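Local coordinates for protein 4-alpha-glucanotransferase (Corynebacterium glutamicum, PDB 5B68) that belongs to the amylomaltase family and joins an N-terminal beta-sandwich domain to a larger domain of the TIM-barrel clan, at residues A[224-232]-A[286-294]; A[242-253]-A[359-367]. All coordinates share one frame; numbering follows the deposited sequence.

Interaction 1 of 2, residues A[224-232]-A[286-294]; sequences AEPLPPTED and RNDVYAAKL
P228 lies against the first turns of helix 286-301, and here the packing is tight. Its CG sits 3.7 Å from A291 CB and its CD meets both Y290 CD2 and L294 CD1. The Y290 side chain leaves the helix with CG anti to the backbone N (chi1 -165°), which carries the ring against the 224-232 loop. L294 CD1 covers one ring face, 3.5 Å above the plane, while E225 O approaches the ring edge in plane, and a water joins P226 O to Y290 OH. N287 grips the loop just past the cis peptide bond between P228 and P229: its OD1 accepts from T230 N at 2.9 Å, the donor tilted 25° from the carbonyl plane. In this TIM-barrel-clan enzyme the loop belongs to the long excursion that follows barrel strand 215-218, and helix 286-301 is a later part of the same excursion. From exposed P229 towards D232 the contact is more open to solvent and more loosely held. R286 NH2 reaches D232 OD1 in a long salt bridge of 3.3 Å, meeting the carboxylate from above its plane, while D232 O lies over a guanidinium face; R286 NH1 is held by W673 O. A water that accepts from R286 N also lies close to D232 OD1.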
loop_
_atom_site.group_PDB
_atom_site.type_symbol
_atom_site.label_atom_id
_atom_site.label_comp_id
_atom_site.label_asym_id
_atom_site.label_seq_id
_atom_site.Cartn_x
_atom_site.Cartn_y
_atom_site.Cartn_z
ATOM N N ALA A 224 5.413 11.162 -5.794
ATOM C CA ALA A 224 6.818 11.108 -5.502
ATOM C C ALA A 224 7.327 12.543 -5.500
ATOM O O ALA A 224 6.597 13.441 -5.186
ATOM C CB ALA A 224 7.553 10.245 -6.507
ATOM N N GLU A 225 8.589 12.741 -5.812
ATOM C CA GLU A 225 9.125 14.079 -5.945
ATOM C C GLU A 225 8.288 14.964 -6.865
ATOM O O GLU A 225 7.800 14.494 -7.862
ATOM C CB GLU A 225 10.564 13.993 -6.439
ATOM C CG GLU A 225 11.499 13.310 -5.459
ATOM C CD GLU A 225 11.595 11.803 -5.640
ATOM O OE1 GLU A 225 10.866 11.252 -6.467
ATOM O OE2 GLU A 225 12.391 11.171 -4.938
ATOM N N PRO A 226 8.098 16.232 -6.497
ATOM C CA PRO A 226 7.253 17.123 -7.239
ATOM C C PRO A 226 7.851 17.656 -8.526
ATOM O O PRO A 226 7.125 18.311 -9.290
ATOM C CB PRO A 226 7.029 18.299 -6.263
ATOM C CG PRO A 226 8.248 18.317 -5.412
ATOM C CD PRO A 226 8.795 16.900 -5.376
ATOM N N LEU A 227 9.130 17.415 -8.779
ATOM C CA LEU A 227 9.736 17.690 -10.079
ATOM C C LEU A 227 10.883 16.714 -10.274
ATOM O O LEU A 227 11.360 16.180 -9.312
ATOM C CB LEU A 227 10.202 19.139 -10.205
ATOM C CG LEU A 227 11.300 19.637 -9.288
ATOM C CD1 LEU A 227 11.647 21.078 -9.615
ATOM C CD2 LEU A 227 10.893 19.516 -7.839
ATOM N N PRO A 228 11.332 16.476 -11.493
ATOM C CA PRO A 228 12.404 15.501 -11.710
ATOM C C PRO A 228 13.718 15.977 -11.111
ATOM O O PRO A 228 13.847 17.174 -11.003
ATOM C CB PRO A 228 12.539 15.439 -13.227
ATOM C CG PRO A 228 11.599 16.421 -13.790
ATOM C CD PRO A 228 10.986 17.220 -12.706
ATOM N N PRO A 229 14.718 15.072 -10.693
ATOM C CA PRO A 229 14.430 13.651 -10.943
ATOM C C PRO A 229 13.491 13.002 -9.945
ATOM O O PRO A 229 13.465 13.396 -8.803
ATOM C CB PRO A 229 15.795 12.988 -10.853
ATOM C CG PRO A 229 16.432 13.688 -9.748
ATOM C CD PRO A 229 16.121 15.117 -10.036
ATOM N N THR A 230 12.764 11.984 -10.388
ATOM C CA THR A 230 11.706 11.375 -9.590
ATOM C C THR A 230 11.963 9.844 -9.464
ATOM O O THR A 230 12.632 9.251 -10.316
ATOM C CB THR A 230 10.304 11.781 -10.124
ATOM O OG1 THR A 230 9.317 11.463 -9.135
ATOM C CG2 THR A 230 9.982 11.106 -11.446
ATOM N N GLU A 231 11.499 9.276 -8.361
ATOM C CA GLU A 231 11.645 7.855 -8.021
ATOM C C GLU A 231 10.892 6.987 -9.021
ATOM O O GLU A 231 9.703 7.197 -9.244
ATOM C CB GLU A 231 11.060 7.626 -6.599
ATOM C CG GLU A 231 11.055 6.236 -6.033
ATOM C CD GLU A 231 12.420 5.570 -6.085
ATOM O OE1 GLU A 231 13.397 6.181 -5.573
ATOM O OE2 GLU A 231 12.525 4.463 -6.661
ATOM N N ASP A 232 11.591 6.039 -9.634
ATOM C CA ASP A 232 10.932 5.025 -10.506
ATOM C C ASP A 232 9.994 4.071 -9.731
ATOM O O ASP A 232 8.919 3.707 -10.225
ATOM C CB ASP A 232 11.993 4.150 -11.187
ATOM C CG ASP A 232 12.803 4.882 -12.275
ATOM O OD1 ASP A 232 12.331 5.785 -12.944
ATOM O OD2 ASP A 232 13.945 4.449 -12.516
ATOM N N ARG A 286 10.840 8.590 -16.979
ATOM C CA ARG A 286 9.872 9.426 -16.307
ATOM C C ARG A 286 10.360 10.867 -16.316
ATOM O O ARG A 286 9.546 11.797 -16.425
ATOM C CB ARG A 286 9.686 8.937 -14.905
ATOM C CG ARG A 286 8.918 7.624 -14.778
ATOM C CD ARG A 286 8.890 7.144 -13.362
ATOM N NE ARG A 286 8.028 5.964 -13.236
ATOM C CZ ARG A 286 8.364 4.711 -13.549
ATOM N NH1 ARG A 286 7.465 3.761 -13.448
ATOM N NH2 ARG A 286 9.573 4.383 -13.993
ATOM N N ASN A 287 11.689 11.067 -16.220
ATOM C CA ASN A 287 12.158 12.458 -15.912
ATOM C C ASN A 287 11.855 13.458 -16.965
ATOM O O ASN A 287 11.297 14.508 -16.652
ATOM C CB ASN A 287 13.610 12.513 -15.441
ATOM C CG ASN A 287 13.784 11.832 -14.094
ATOM O OD1 ASN A 287 12.862 11.837 -13.267
ATOM N ND2 ASN A 287 14.956 11.243 -13.860
ATOM N N ASP A 288 12.169 13.191 -18.228
ATOM C CA ASP A 288 11.839 14.220 -19.267
ATOM C C ASP A 288 10.352 14.345 -19.553
ATOM O O ASP A 288 9.842 15.425 -19.795
ATOM C CB ASP A 288 12.684 14.092 -20.555
ATOM C CG ASP A 288 12.647 12.717 -21.172
ATOM O OD1 ASP A 288 11.930 11.815 -20.703
ATOM O OD2 ASP A 288 13.387 12.520 -22.149
ATOM N N VAL A 289 9.637 13.232 -19.459
ATOM C CA VAL A 289 8.153 13.292 -19.548
ATOM C C VAL A 289 7.557 14.185 -18.430
ATOM O O VAL A 289 6.711 15.052 -18.698
ATOM C CB VAL A 289 7.484 11.882 -19.477
ATOM C CG1 VAL A 289 5.951 12.022 -19.536
ATOM C CG2 VAL A 289 7.950 11.006 -20.662
ATOM N N TYR A 290 8.085 14.025 -17.235
ATOM C CA TYR A 290 7.505 14.755 -16.073
ATOM C C TYR A 290 7.786 16.260 -16.212
ATOM O O TYR A 290 6.885 17.097 -16.087
ATOM C CB TYR A 290 8.111 14.211 -14.784
ATOM C CG TYR A 290 7.392 14.567 -13.493
ATOM C CD1 TYR A 290 6.082 15.021 -13.480
ATOM C CD2 TYR A 290 8.071 14.453 -12.286
ATOM C CE1 TYR A 290 5.441 15.320 -12.247
ATOM C CE2 TYR A 290 7.430 14.708 -11.070
ATOM C CZ TYR A 290 6.127 15.161 -11.068
ATOM O OH TYR A 290 5.535 15.409 -9.832
ATOM N N ALA A 291 9.044 16.544 -16.502
ATOM C CA ALA A 291 9.465 17.936 -16.713
ATOM C C ALA A 291 8.623 18.601 -17.778
ATOM O O ALA A 291 8.184 19.715 -17.608
ATOM C CB ALA A 291 10.958 18.016 -17.043
ATOM N N ALA A 292 8.356 17.899 -18.874
ATOM C CA ALA A 292 7.534 18.461 -19.929
ATOM C C ALA A 292 6.057 18.660 -19.553
ATOM O O ALA A 292 5.444 19.699 -19.823
ATOM C CB ALA A 292 7.673 17.591 -21.177
ATOM N N LYS A 293 5.460 17.659 -18.871
ATOM C CA LYS A 293 4.119 17.867 -18.366
ATOM C C LYS A 293 4.036 19.069 -17.391
ATOM O O LYS A 293 3.104 19.821 -17.438
ATOM C CB LYS A 293 3.600 16.591 -17.692
ATOM C CG LYS A 293 3.268 15.473 -18.712
ATOM C CD LYS A 293 2.520 14.311 -18.063
ATOM C CE LYS A 293 2.257 13.159 -19.091
ATOM N NZ LYS A 293 1.285 12.187 -18.536
ATOM N N LEU A 294 5.007 19.161 -16.499
ATOM C CA LEU A 294 4.972 20.216 -15.456
ATOM C C LEU A 294 4.997 21.597 -16.133
ATOM O O LEU A 294 4.262 22.521 -15.766
ATOM C CB LEU A 294 6.106 20.049 -14.472
ATOM C CG LEU A 294 5.913 18.897 -13.484
ATOM C CD1 LEU A 294 7.192 18.380 -12.863
ATOM C CD2 LEU A 294 4.865 19.319 -12.463
HETATM O O HOH W 1 5.444 12.984 -8.030
HETATM O O HOH W 2 4.447 17.648 -9.197
HETATM O O HOH W 3 15.562 9.745 -10.881
HETATM O O HOH W 4 12.204 6.317 -15.626
#

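Interaction 2 of 2, residues A[242-253]-A[359-367]; sequences FINPIYIRVEDI and LQWLCDEQL
Two glutamines of helix 349-376 reach the 242-253 loop by different torsions: Q360 folds at chi2 (-60°), turning its amide towards I243, whereas Q366 runs extended beyond CG (chi2 -159°) to reach R249. Each amide then grips one residue of the loop through both its backbone N-H and its C=O. At I243 the bonds are nearly straight. I243 N donates to Q360 OE1 at 2.9 Å, and Q360 NE2 returns a bond to I243 O at 2.8 Å, lying in the carbonyl plane on a lone pair. The same OE1 comes up to the edge of the F242 ring, whose plane stands almost perpendicular to the amide. At R249, Q366 OE1 takes the backbone N-H on a lone pair at 2.9 Å, but NE2 reaches R249 O from above the carbonyl plane at 3.2 Å; D252 N meets that oxygen from the opposite face. The loop is part of the excursion after barrel strand 215-218, and between the two glutamines it makes an Asx turn, with N244 OD1 accepting from I246 N. Apolar side chains fill the span between the amides. I243 CG2 packs on C363 CB, 3.8 Å away, and C363 SG also lies beside P245 CA. I248 crosses L359 and L362 at about a right angle, its CD1 within 4.0 Å of L362 CB, and I253 CD1 continues the row against L362 CD1. Beyond this buried seam the R249 guanidinium pairs with D197 and D200, and D252 O is hydrogen-bonded to a glycerol, probably from the crystallisation liquor.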
loop_
_atom_site.group_PDB
_atom_site.type_symbol
_atom_site.label_atom_id
_atom_site.label_comp_id
_atom_site.label_asym_id
_atom_site.label_seq_id
_atom_site.Cartn_x
_atom_site.Cartn_y
_atom_site.Cartn_z
ATOM N N PHE A 242 -1.316 11.568 -1.150
ATOM C CA PHE A 242 -1.474 12.287 -2.388
ATOM C C PHE A 242 -0.961 11.544 -3.604
ATOM O O PHE A 242 -0.276 10.571 -3.477
ATOM C CB PHE A 242 -0.919 13.687 -2.244
ATOM C CG PHE A 242 -1.567 14.427 -1.135
ATOM C CD1 PHE A 242 -2.811 14.952 -1.302
ATOM C CD2 PHE A 242 -0.971 14.501 0.091
ATOM C CE1 PHE A 242 -3.434 15.601 -0.274
ATOM C CE2 PHE A 242 -1.585 15.142 1.127
ATOM C CZ PHE A 242 -2.818 15.695 0.938
ATOM N N ILE A 243 -1.348 12.024 -4.775
ATOM C CA ILE A 243 -1.232 11.261 -6.029
ATOM C C ILE A 243 -0.162 11.849 -6.939
ATOM O O ILE A 243 0.009 13.078 -6.984
ATOM C CB ILE A 243 -2.560 11.307 -6.774
ATOM C CG1 ILE A 243 -3.744 10.847 -5.893
ATOM C CG2 ILE A 243 -2.523 10.540 -8.095
ATOM C CD1 ILE A 243 -3.645 9.443 -5.392
ATOM N N ASN A 244 0.525 10.980 -7.693
ATOM C CA ASN A 244 1.656 11.412 -8.543
ATOM C C ASN A 244 1.072 12.159 -9.772
ATOM O O ASN A 244 0.411 11.581 -10.595
ATOM C CB ASN A 244 2.475 10.205 -8.995
ATOM C CG ASN A 244 3.800 10.590 -9.564
ATOM O OD1 ASN A 244 3.944 11.695 -10.058
ATOM N ND2 ASN A 244 4.782 9.705 -9.484
ATOM N N PRO A 245 1.307 13.482 -9.883
ATOM C CA PRO A 245 0.871 14.205 -11.056
ATOM C C PRO A 245 1.505 13.815 -12.395
ATOM O O PRO A 245 0.979 14.247 -13.391
ATOM C CB PRO A 245 1.157 15.707 -10.692
ATOM C CG PRO A 245 1.442 15.683 -9.216
ATOM C CD PRO A 245 2.109 14.349 -8.987
ATOM N N ILE A 246 2.514 12.953 -12.408
ATOM C CA ILE A 246 3.076 12.429 -13.657
ATOM C C ILE A 246 2.068 11.735 -14.548
ATOM O O ILE A 246 2.275 11.643 -15.778
ATOM C CB ILE A 246 4.247 11.548 -13.420
ATOM C CG1 ILE A 246 5.197 11.586 -14.647
ATOM C CG2 ILE A 246 3.894 10.118 -12.990
ATOM C CD1 ILE A 246 6.422 10.751 -14.397
ATOM N N TYR A 247 0.989 11.282 -13.922
ATOM C CA TYR A 247 -0.071 10.555 -14.591
ATOM C C TYR A 247 -1.165 11.425 -15.227
ATOM O O TYR A 247 -2.009 10.914 -15.913
ATOM C CB TYR A 247 -0.710 9.548 -13.637
ATOM C CG TYR A 247 0.185 8.422 -13.177
ATOM C CD1 TYR A 247 0.621 7.450 -14.055
ATOM C CD2 TYR A 247 0.565 8.316 -11.856
ATOM C CE1 TYR A 247 1.423 6.424 -13.634
ATOM C CE2 TYR A 247 1.361 7.299 -11.435
ATOM C CZ TYR A 247 1.792 6.351 -12.328
ATOM O OH TYR A 247 2.572 5.341 -11.883
ATOM N N ILE A 248 -1.148 12.729 -14.991
ATOM C CA ILE A 248 -2.090 13.588 -15.588
ATOM C C ILE A 248 -1.939 13.570 -17.116
ATOM O O ILE A 248 -0.789 13.666 -17.632
ATOM C CB ILE A 248 -1.889 15.025 -15.111
ATOM C CG1 ILE A 248 -2.233 15.157 -13.603
ATOM C CG2 ILE A 248 -2.755 15.958 -15.912
ATOM C CD1 ILE A 248 -1.820 16.515 -13.038
ATOM N N ARG A 249 -3.051 13.442 -17.830
ATOM C CA ARG A 249 -3.035 13.665 -19.265
ATOM C C ARG A 249 -3.447 15.090 -19.472
ATOM O O ARG A 249 -4.582 15.454 -19.272
ATOM C CB ARG A 249 -4.009 12.788 -20.024
ATOM C CG ARG A 249 -4.034 13.166 -21.496
ATOM C CD ARG A 249 -4.628 12.118 -22.406
ATOM N NE ARG A 249 -3.867 10.886 -22.458
ATOM C CZ ARG A 249 -4.164 9.904 -23.289
ATOM N NH1 ARG A 249 -5.179 10.056 -24.111
ATOM N NH2 ARG A 249 -3.476 8.786 -23.295
ATOM N N VAL A 250 -2.506 15.891 -19.905
ATOM C CA VAL A 250 -2.741 17.335 -19.870
ATOM C C VAL A 250 -3.795 17.773 -20.829
ATOM O O VAL A 250 -4.561 18.731 -20.577
ATOM C CB VAL A 250 -1.406 18.135 -20.040
ATOM C CG1 VAL A 250 -0.368 17.743 -18.995
ATOM C CG2 VAL A 250 -0.846 18.016 -21.466
ATOM N N GLU A 251 -3.846 17.088 -21.984
ATOM C CA GLU A 251 -4.866 17.369 -22.999
ATOM C C GLU A 251 -6.307 17.128 -22.545
ATOM O O GLU A 251 -7.225 17.703 -23.115
ATOM C CB GLU A 251 -4.592 16.624 -24.337
ATOM C CG GLU A 251 -3.234 16.908 -24.975
ATOM C CD GLU A 251 -2.133 15.956 -24.571
ATOM O OE1 GLU A 251 -2.244 15.236 -23.498
ATOM O OE2 GLU A 251 -1.136 15.920 -25.324
ATOM N N ASP A 252 -6.513 16.320 -21.494
ATOM C CA ASP A 252 -7.872 16.125 -20.953
ATOM C C ASP A 252 -8.326 17.188 -19.949
ATOM O O ASP A 252 -9.505 17.213 -19.535
ATOM C CB ASP A 252 -7.935 14.741 -20.226
ATOM C CG ASP A 252 -7.863 13.563 -21.170
ATOM O OD1 ASP A 252 -7.916 13.748 -22.409
ATOM O OD2 ASP A 252 -7.713 12.432 -20.681
ATOM N N ILE A 253 -7.442 18.114 -19.582
ATOM C CA ILE A 253 -7.848 19.130 -18.631
ATOM C C ILE A 253 -8.797 20.121 -19.375
ATOM O O ILE A 253 -8.406 20.649 -20.410
ATOM C CB ILE A 253 -6.640 19.872 -18.032
ATOM C CG1 ILE A 253 -5.596 18.952 -17.365
ATOM C CG2 ILE A 253 -7.149 20.929 -17.042
ATOM C CD1 ILE A 253 -4.204 19.568 -17.199
ATOM N N LEU A 359 -2.767 20.633 -8.873
ATOM C CA LEU A 359 -2.374 19.305 -9.441
ATOM C C LEU A 359 -3.094 18.133 -8.761
ATOM O O LEU A 359 -3.520 17.219 -9.434
ATOM C CB LEU A 359 -0.896 19.043 -9.293
ATOM C CG LEU A 359 -0.004 19.978 -10.120
ATOM C CD1 LEU A 359 1.465 19.605 -10.020
ATOM C CD2 LEU A 359 -0.457 20.029 -11.567
ATOM N N GLN A 360 -3.241 18.177 -7.423
ATOM C CA GLN A 360 -4.032 17.140 -6.743
ATOM C C GLN A 360 -5.468 17.123 -7.156
ATOM O O GLN A 360 -6.053 16.042 -7.252
ATOM C CB GLN A 360 -3.841 17.245 -5.218
ATOM C CG GLN A 360 -2.433 16.982 -4.790
ATOM C CD GLN A 360 -2.010 15.611 -5.199
ATOM O OE1 GLN A 360 -2.689 14.615 -4.875
ATOM N NE2 GLN A 360 -0.889 15.516 -5.878
ATOM N N TRP A 361 -6.086 18.283 -7.387
ATOM C CA TRP A 361 -7.481 18.360 -7.819
ATOM C C TRP A 361 -7.628 17.697 -9.231
ATOM O O TRP A 361 -8.573 16.907 -9.477
ATOM C CB TRP A 361 -7.975 19.851 -7.841
ATOM C CG TRP A 361 -9.294 20.035 -8.413
ATOM C CD1 TRP A 361 -10.495 19.507 -7.987
ATOM C CD2 TRP A 361 -9.616 20.857 -9.542
ATOM N NE1 TRP A 361 -11.515 19.922 -8.772
ATOM C CE2 TRP A 361 -11.013 20.802 -9.706
ATOM C CE3 TRP A 361 -8.847 21.648 -10.415
ATOM C CZ2 TRP A 361 -11.667 21.472 -10.753
ATOM C CZ3 TRP A 361 -9.510 22.367 -11.394
ATOM C CH2 TRP A 361 -10.884 22.225 -11.588
ATOM N N LEU A 362 -6.640 17.928 -10.093
ATOM C CA LEU A 362 -6.640 17.353 -11.424
ATOM C C LEU A 362 -6.504 15.832 -11.295
ATOM O O LEU A 362 -7.197 15.087 -12.051
ATOM C CB LEU A 362 -5.464 17.868 -12.259
ATOM C CG LEU A 362 -5.560 19.408 -12.557
ATOM C CD1 LEU A 362 -4.314 19.707 -13.328
ATOM C CD2 LEU A 362 -6.767 19.883 -13.311
ATOM N N CYS A 363 -5.597 15.394 -10.435
ATOM C CA CYS A 363 -5.400 13.929 -10.239
ATOM C C CYS A 363 -6.733 13.347 -9.743
ATOM O O CYS A 363 -7.192 12.274 -10.201
ATOM C CB CYS A 363 -4.312 13.643 -9.236
ATOM S SG CYS A 363 -2.654 13.943 -9.781
ATOM N N ASP A 364 -7.383 14.037 -8.797
ATOM C CA ASP A 364 -8.681 13.587 -8.281
ATOM C C ASP A 364 -9.713 13.419 -9.385
ATOM O O ASP A 364 -10.421 12.389 -9.461
ATOM C CB ASP A 364 -9.212 14.551 -7.190
ATOM C CG ASP A 364 -10.570 14.119 -6.622
ATOM O OD1 ASP A 364 -10.565 13.325 -5.673
ATOM O OD2 ASP A 364 -11.621 14.473 -7.118
ATOM N N GLU A 365 -9.887 14.439 -10.213
ATOM C CA GLU A 365 -10.923 14.332 -11.213
ATOM C C GLU A 365 -10.562 13.329 -12.341
ATOM O O GLU A 365 -11.483 12.734 -12.893
ATOM C CB GLU A 365 -11.334 15.716 -11.767
ATOM C CG GLU A 365 -10.332 16.376 -12.670
ATOM C CD GLU A 365 -10.810 17.780 -13.182
ATOM O OE1 GLU A 365 -10.025 18.501 -13.858
ATOM O OE2 GLU A 365 -11.977 18.144 -12.880
ATOM N N GLN A 366 -9.288 13.181 -12.701
ATOM C CA GLN A 366 -8.938 12.240 -13.770
ATOM C C GLN A 366 -9.087 10.812 -13.283
ATOM O O GLN A 366 -9.530 9.941 -14.046
ATOM C CB GLN A 366 -7.524 12.483 -14.318
ATOM C CG GLN A 366 -7.555 13.812 -15.128
ATOM C CD GLN A 366 -6.450 14.006 -16.133
ATOM O OE1 GLN A 366 -5.597 13.147 -16.379
ATOM N NE2 GLN A 366 -6.392 15.242 -16.648
ATOM N N LEU A 367 -8.748 10.599 -12.016
ATOM C CA LEU A 367 -8.960 9.255 -11.396
ATOM C C LEU A 367 -10.416 8.937 -11.226
ATOM O O LEU A 367 -10.834 7.804 -11.437
ATOM C CB LEU A 367 -8.290 9.194 -10.042
ATOM C CG LEU A 367 -6.821 8.923 -10.007
ATOM C CD1 LEU A 367 -6.302 9.044 -8.594
ATOM C CD2 LEU A 367 -6.590 7.478 -10.510
#

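In the fold
Interactions 1 and 2 lie on the same side of the chain's centre, with their own centres about 14 Å apart. Along the chain their segments alternate: 224-232, 242-253, 286-294, then 359-367. Both loop segments follow strand 215-218 of the parallel barrel sheet and precede helix 261-277, and their helical partners come from helices 286-301 and 349-376, all ahead of the next barrel strand, 382-387. Helix 286-301 ties the two together, for K293 probably donates to I246 O and I248 O while Y290 packs on P245 and I246. One long connection between neighbouring barrel strands thus has its irregular loop fixed against two of its own helices.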